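Putative exported protein (Burkholderia pseudomallei, PDB 4JGB) probably acts as an NAD(P)-dependent oxidoreductase with a Rossmann-type fold, possibly on CH-NH groups, though its substrate is not established. Local coordinates at residues E78-V91 with A131-L143. Residues are numbered along the deposited sequence; the frame is centred on the assembly and turned at random.
Sequences EEASKVVAVAKALV and AVALAHRDAYGYL
Val83 and Val84 settle against Ala135 and Ala139 where helices 83-91 and 131-143, running nearly parallel, close to an axis distance of 8.5 Å. The alanines at the interface are consistent with so short a spacing: Val83 CB lies 3.9 Å from Ala135 CB, while its CG1, placed anti to the backbone N (chi1 160°), rests between Ala135 O and Ala139 CB and also touches His136 ND1. Val84 turns CG2 onto the other helix, 3.5 Å from Ala139 N and touching Asp138 CB. Ala87 CB meets Ala139 CB at 4.2 Å, and deeper still Val91 CG2 packs on CD2 of Leu143, whose side chain also touches Val104 of strand 101-105.

Ahead of the first helix, Glu78 OE1 comes up at the edge of the His136 ring and accepts a weak, bent hydrogen bond from His136 NE2 (2.8 Å, 126°). Carboxylate and ring planes are 46° apart. Toward solvent the contact is carried by one long side chain, exposed Lys88, laid over one face of Tyr142, with CG above the ring centre in a CH-pi contact of 3.8 Å to the centroid. A water links Tyr142 OH to Lys88 O, tying the phenol end to the neighbouring helix, and Val91 CG2 fills in at the ring edge. Leu90 on Val69 of strand 68-71 and Leu143 on Val104 place both helices on one side of the parallel sheet, in one helical layer of the alpha/beta sandwich of a Rossmann-type NAD(P)-binding fold.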
loop_
_atom_site.group_PDB
_atom_site.type_symbol
_atom_site.label_atom_id
_atom_site.label_comp_id
_atom_site.label_asym_id
_atom_site.label_seq_id
_atom_site.Cartn_x
_atom_site.Cartn_y
_atom_site.Cartn_z
ATOM N N GLU A 78 2.161 -3.944 -10.516
ATOM C CA GLU A 78 1.740 -5.199 -9.909
ATOM C C GLU A 78 1.381 -6.255 -10.958
ATOM O O GLU A 78 0.966 -5.921 -12.079
ATOM C CB GLU A 78 0.527 -4.942 -9.038
ATOM C CG GLU A 78 -0.698 -4.526 -9.842
ATOM C CD GLU A 78 -1.870 -4.185 -8.958
ATOM O OE1 GLU A 78 -1.757 -4.425 -7.734
ATOM O OE2 GLU A 78 -2.896 -3.688 -9.479
ATOM N N GLU A 79 1.534 -7.528 -10.592
ATOM C CA GLU A 79 1.044 -8.616 -11.423
ATOM C C GLU A 79 0.154 -9.503 -10.565
ATOM O O GLU A 79 0.525 -9.819 -9.429
ATOM C CB GLU A 79 2.203 -9.425 -11.985
ATOM C CG GLU A 79 3.087 -8.668 -12.959
ATOM C CD GLU A 79 4.245 -9.512 -13.464
ATOM O OE1 GLU A 79 4.002 -10.613 -14.008
ATOM O OE2 GLU A 79 5.403 -9.070 -13.324
ATOM N N ALA A 80 -1.014 -9.893 -11.094
ATOM C CA ALA A 80 -1.968 -10.708 -10.333
ATOM C C ALA A 80 -1.266 -11.907 -9.677
ATOM O O ALA A 80 -1.460 -12.158 -8.496
ATOM C CB ALA A 80 -3.136 -11.175 -11.196
ATOM N N SER A 81 -0.422 -12.607 -10.435
ATOM C CA SER A 81 0.208 -13.830 -9.917
ATOM C C SER A 81 1.294 -13.581 -8.869
ATOM O O SER A 81 1.824 -14.537 -8.313
ATOM C CB SER A 81 0.768 -14.682 -11.059
ATOM O OG SER A 81 1.677 -13.921 -11.815
ATOM N N LYS A 82 1.628 -12.320 -8.597
ATOM C CA LYS A 82 2.673 -11.992 -7.629
ATOM C C LYS A 82 2.187 -11.276 -6.363
ATOM O O LYS A 82 2.921 -11.209 -5.379
ATOM C CB LYS A 82 3.761 -11.151 -8.295
ATOM C CG LYS A 82 4.580 -11.937 -9.303
ATOM C CD LYS A 82 5.700 -11.088 -9.884
ATOM C CE LYS A 82 6.546 -11.948 -10.795
ATOM N NZ LYS A 82 5.658 -12.626 -11.778
ATOM N N VAL A 83 0.971 -10.729 -6.406
ATOM C CA VAL A 83 0.438 -9.901 -5.305
ATOM C C VAL A 83 0.506 -10.624 -3.931
ATOM O O VAL A 83 1.030 -10.062 -2.952
ATOM C CB VAL A 83 -0.943 -9.322 -5.674
ATOM C CG1 VAL A 83 -1.721 -8.885 -4.439
ATOM C CG2 VAL A 83 -0.780 -8.147 -6.660
ATOM N N VAL A 84 0.010 -11.853 -3.847
ATOM C CA VAL A 84 0.136 -12.642 -2.586
ATOM C C VAL A 84 1.602 -12.875 -2.134
ATOM O O VAL A 84 1.934 -12.680 -0.948
ATOM C CB VAL A 84 -0.632 -13.994 -2.673
ATOM C CG1 VAL A 84 -0.328 -14.895 -1.465
ATOM C CG2 VAL A 84 -2.125 -13.711 -2.761
ATOM N N ALA A 85 2.469 -13.308 -3.066
ATOM C CA ALA A 85 3.874 -13.574 -2.734
ATOM C C ALA A 85 4.562 -12.311 -2.184
ATOM O O ALA A 85 5.330 -12.396 -1.235
ATOM C CB ALA A 85 4.625 -14.101 -3.939
ATOM N N VAL A 86 4.263 -11.146 -2.768
ATOM C CA VAL A 86 4.798 -9.887 -2.252
ATOM C C VAL A 86 4.407 -9.687 -0.784
ATOM O O VAL A 86 5.273 -9.520 0.055
ATOM C CB VAL A 86 4.358 -8.648 -3.069
ATOM C CG1 VAL A 86 4.790 -7.374 -2.350
ATOM C CG2 VAL A 86 4.982 -8.665 -4.462
ATOM N N ALA A 87 3.103 -9.692 -0.494
ATOM C CA ALA A 87 2.604 -9.628 0.888
ATOM C C ALA A 87 3.316 -10.644 1.832
ATOM O O ALA A 87 3.754 -10.296 2.938
ATOM C CB ALA A 87 1.085 -9.846 0.904
ATOM N N LYS A 88 3.399 -11.902 1.385
ATOM C CA LYS A 88 4.033 -12.962 2.150
ATOM C C LYS A 88 5.505 -12.667 2.398
ATOM O O LYS A 88 6.025 -12.862 3.515
ATOM C CB LYS A 88 3.882 -14.316 1.460
ATOM C CG LYS A 88 2.459 -14.857 1.476
ATOM C CD LYS A 88 2.377 -16.354 1.130
ATOM C CE LYS A 88 0.919 -16.804 1.210
ATOM N NZ LYS A 88 0.657 -18.271 1.063
ATOM N N ALA A 89 6.180 -12.197 1.355
ATOM C CA ALA A 89 7.626 -11.936 1.446
ATOM C C ALA A 89 7.889 -10.739 2.339
ATOM O O ALA A 89 8.861 -10.715 3.090
ATOM C CB ALA A 89 8.240 -11.740 0.058
ATOM N N LEU A 90 7.003 -9.747 2.272
ATOM C CA LEU A 90 7.089 -8.579 3.141
ATOM C C LEU A 90 6.957 -8.954 4.604
ATOM O O LEU A 90 7.757 -8.519 5.427
ATOM C CB LEU A 90 6.007 -7.548 2.812
ATOM C CG LEU A 90 6.286 -6.508 1.728
ATOM C CD1 LEU A 90 5.154 -5.506 1.773
ATOM C CD2 LEU A 90 7.620 -5.809 1.948
ATOM N N VAL A 91 5.930 -9.735 4.917
ATOM C CA VAL A 91 5.657 -10.151 6.293
ATOM C C VAL A 91 6.828 -10.962 6.826
ATOM O O VAL A 91 7.264 -10.741 7.961
ATOM C CB VAL A 91 4.381 -11.008 6.392
ATOM C CG1 VAL A 91 4.311 -11.706 7.745
ATOM C CG2 VAL A 91 3.139 -10.169 6.139
ATOM N N ALA A 131 -8.937 -10.014 -12.128
ATOM C CA ALA A 131 -7.859 -10.930 -11.743
ATOM C C ALA A 131 -6.999 -10.287 -10.647
ATOM O O ALA A 131 -6.736 -10.917 -9.619
ATOM C CB ALA A 131 -7.010 -11.291 -12.958
ATOM N N VAL A 132 -6.573 -9.042 -10.845
ATOM C CA VAL A 132 -5.831 -8.344 -9.778
ATOM C C VAL A 132 -6.688 -8.091 -8.535
ATOM O O VAL A 132 -6.176 -8.145 -7.436
ATOM C CB VAL A 132 -5.128 -7.024 -10.203
ATOM C CG1 VAL A 132 -4.212 -7.236 -11.406
ATOM C CG2 VAL A 132 -6.126 -5.890 -10.438
ATOM N N ALA A 133 -7.983 -7.838 -8.695
ATOM C CA ALA A 133 -8.804 -7.598 -7.505
ATOM C C ALA A 133 -8.871 -8.850 -6.624
ATOM O O ALA A 133 -8.785 -8.750 -5.402
ATOM C CB ALA A 133 -10.211 -7.119 -7.890
ATOM N N LEU A 134 -9.010 -10.013 -7.281
ATOM C CA LEU A 134 -9.006 -11.315 -6.617
ATOM C C LEU A 134 -7.675 -11.586 -5.913
ATOM O O LEU A 134 -7.675 -12.083 -4.807
ATOM C CB LEU A 134 -9.271 -12.479 -7.614
ATOM C CG LEU A 134 -10.606 -12.483 -8.354
ATOM C CD1 LEU A 134 -10.727 -13.653 -9.338
ATOM C CD2 LEU A 134 -11.745 -12.465 -7.359
ATOM N N ALA A 135 -6.565 -11.338 -6.598
ATOM C CA ALA A 135 -5.228 -11.441 -5.983
ATOM C C ALA A 135 -5.112 -10.526 -4.741
ATOM O O ALA A 135 -4.594 -10.960 -3.699
ATOM C CB ALA A 135 -4.155 -11.094 -6.999
ATOM N N HIS A 136 -5.618 -9.282 -4.820
ATOM C CA HIS A 136 -5.608 -8.443 -3.608
ATOM C C HIS A 136 -6.437 -9.062 -2.490
ATOM O O HIS A 136 -6.010 -9.040 -1.326
ATOM C CB HIS A 136 -6.076 -7.004 -3.876
ATOM C CG HIS A 136 -5.084 -6.209 -4.639
ATOM N ND1 HIS A 136 -3.831 -5.917 -4.136
ATOM C CD2 HIS A 136 -5.126 -5.687 -5.880
ATOM C CE1 HIS A 136 -3.155 -5.222 -5.032
ATOM N NE2 HIS A 136 -3.923 -5.064 -6.097
ATOM N N ARG A 137 -7.599 -9.618 -2.848
ATOM C CA ARG A 137 -8.454 -10.281 -1.872
ATOM C C ARG A 137 -7.715 -11.353 -1.098
ATOM O O ARG A 137 -7.848 -11.414 0.117
ATOM C CB ARG A 137 -9.685 -10.905 -2.515
ATOM C CG ARG A 137 -10.398 -11.903 -1.594
ATOM C CD ARG A 137 -11.538 -12.615 -2.318
ATOM N NE ARG A 137 -12.643 -11.692 -2.598
ATOM C CZ ARG A 137 -13.658 -11.961 -3.417
ATOM N NH1 ARG A 137 -13.716 -13.127 -4.052
ATOM N NH2 ARG A 137 -14.602 -11.048 -3.620
ATOM N N ASP A 138 -6.949 -12.186 -1.810
ATOM C CA ASP A 138 -6.137 -13.238 -1.176
ATOM C C ASP A 138 -4.959 -12.700 -0.355
ATOM O O ASP A 138 -4.648 -13.233 0.695
ATOM C CB ASP A 138 -5.614 -14.204 -2.233
ATOM C CG ASP A 138 -6.730 -14.968 -2.946
ATOM O OD1 ASP A 138 -7.908 -14.949 -2.466
ATOM O OD2 ASP A 138 -6.408 -15.572 -3.997
ATOM N N ALA A 139 -4.293 -11.662 -0.856
ATOM C CA ALA A 139 -3.263 -10.947 -0.096
ATOM C C ALA A 139 -3.845 -10.470 1.240
ATOM O O ALA A 139 -3.284 -10.743 2.303
ATOM C CB ALA A 139 -2.713 -9.776 -0.897
ATOM N N TYR A 140 -4.984 -9.789 1.185
ATOM C CA TYR A 140 -5.680 -9.371 2.408
ATOM C C TYR A 140 -6.099 -10.578 3.267
ATOM O O TYR A 140 -5.920 -10.563 4.470
ATOM C CB TYR A 140 -6.893 -8.493 2.096
ATOM C CG TYR A 140 -7.641 -8.116 3.356
ATOM C CD1 TYR A 140 -7.135 -7.137 4.208
ATOM C CD2 TYR A 140 -8.841 -8.760 3.718
ATOM C CE1 TYR A 140 -7.792 -6.787 5.379
ATOM C CE2 TYR A 140 -9.508 -8.410 4.897
ATOM C CZ TYR A 140 -8.974 -7.420 5.717
ATOM O OH TYR A 140 -9.595 -7.035 6.878
ATOM N N GLY A 141 -6.657 -11.619 2.643
ATOM C CA GLY A 141 -6.905 -12.893 3.340
ATOM C C GLY A 141 -5.684 -13.441 4.072
ATOM O O GLY A 141 -5.779 -13.888 5.216
ATOM N N TYR A 142 -4.522 -13.411 3.427
ATOM C CA TYR A 142 -3.316 -13.880 4.097
ATOM C C TYR A 142 -2.922 -13.009 5.312
ATOM O O TYR A 142 -2.661 -13.519 6.412
ATOM C CB TYR A 142 -2.144 -14.029 3.116
ATOM C CG TYR A 142 -0.853 -14.199 3.845
ATOM C CD1 TYR A 142 -0.518 -15.419 4.422
ATOM C CD2 TYR A 142 0.033 -13.117 4.001
ATOM C CE1 TYR A 142 0.671 -15.572 5.125
ATOM C CE2 TYR A 142 1.222 -13.265 4.703
ATOM C CZ TYR A 142 1.529 -14.497 5.251
ATOM O OH TYR A 142 2.700 -14.666 5.936
ATOM N N LEU A 143 -2.875 -11.698 5.097
ATOM C CA LEU A 143 -2.571 -10.733 6.151
ATOM C C LEU A 143 -3.498 -10.794 7.384
ATOM O O LEU A 143 -3.065 -10.483 8.500
ATOM C CB LEU A 143 -2.554 -9.315 5.565
ATOM C CG LEU A 143 -1.362 -8.951 4.696
ATOM C CD1 LEU A 143 -1.674 -7.651 3.948
ATOM C CD2 LEU A 143 -0.078 -8.814 5.525
HETATM O O HOH W 1 5.237 -14.959 5.196
#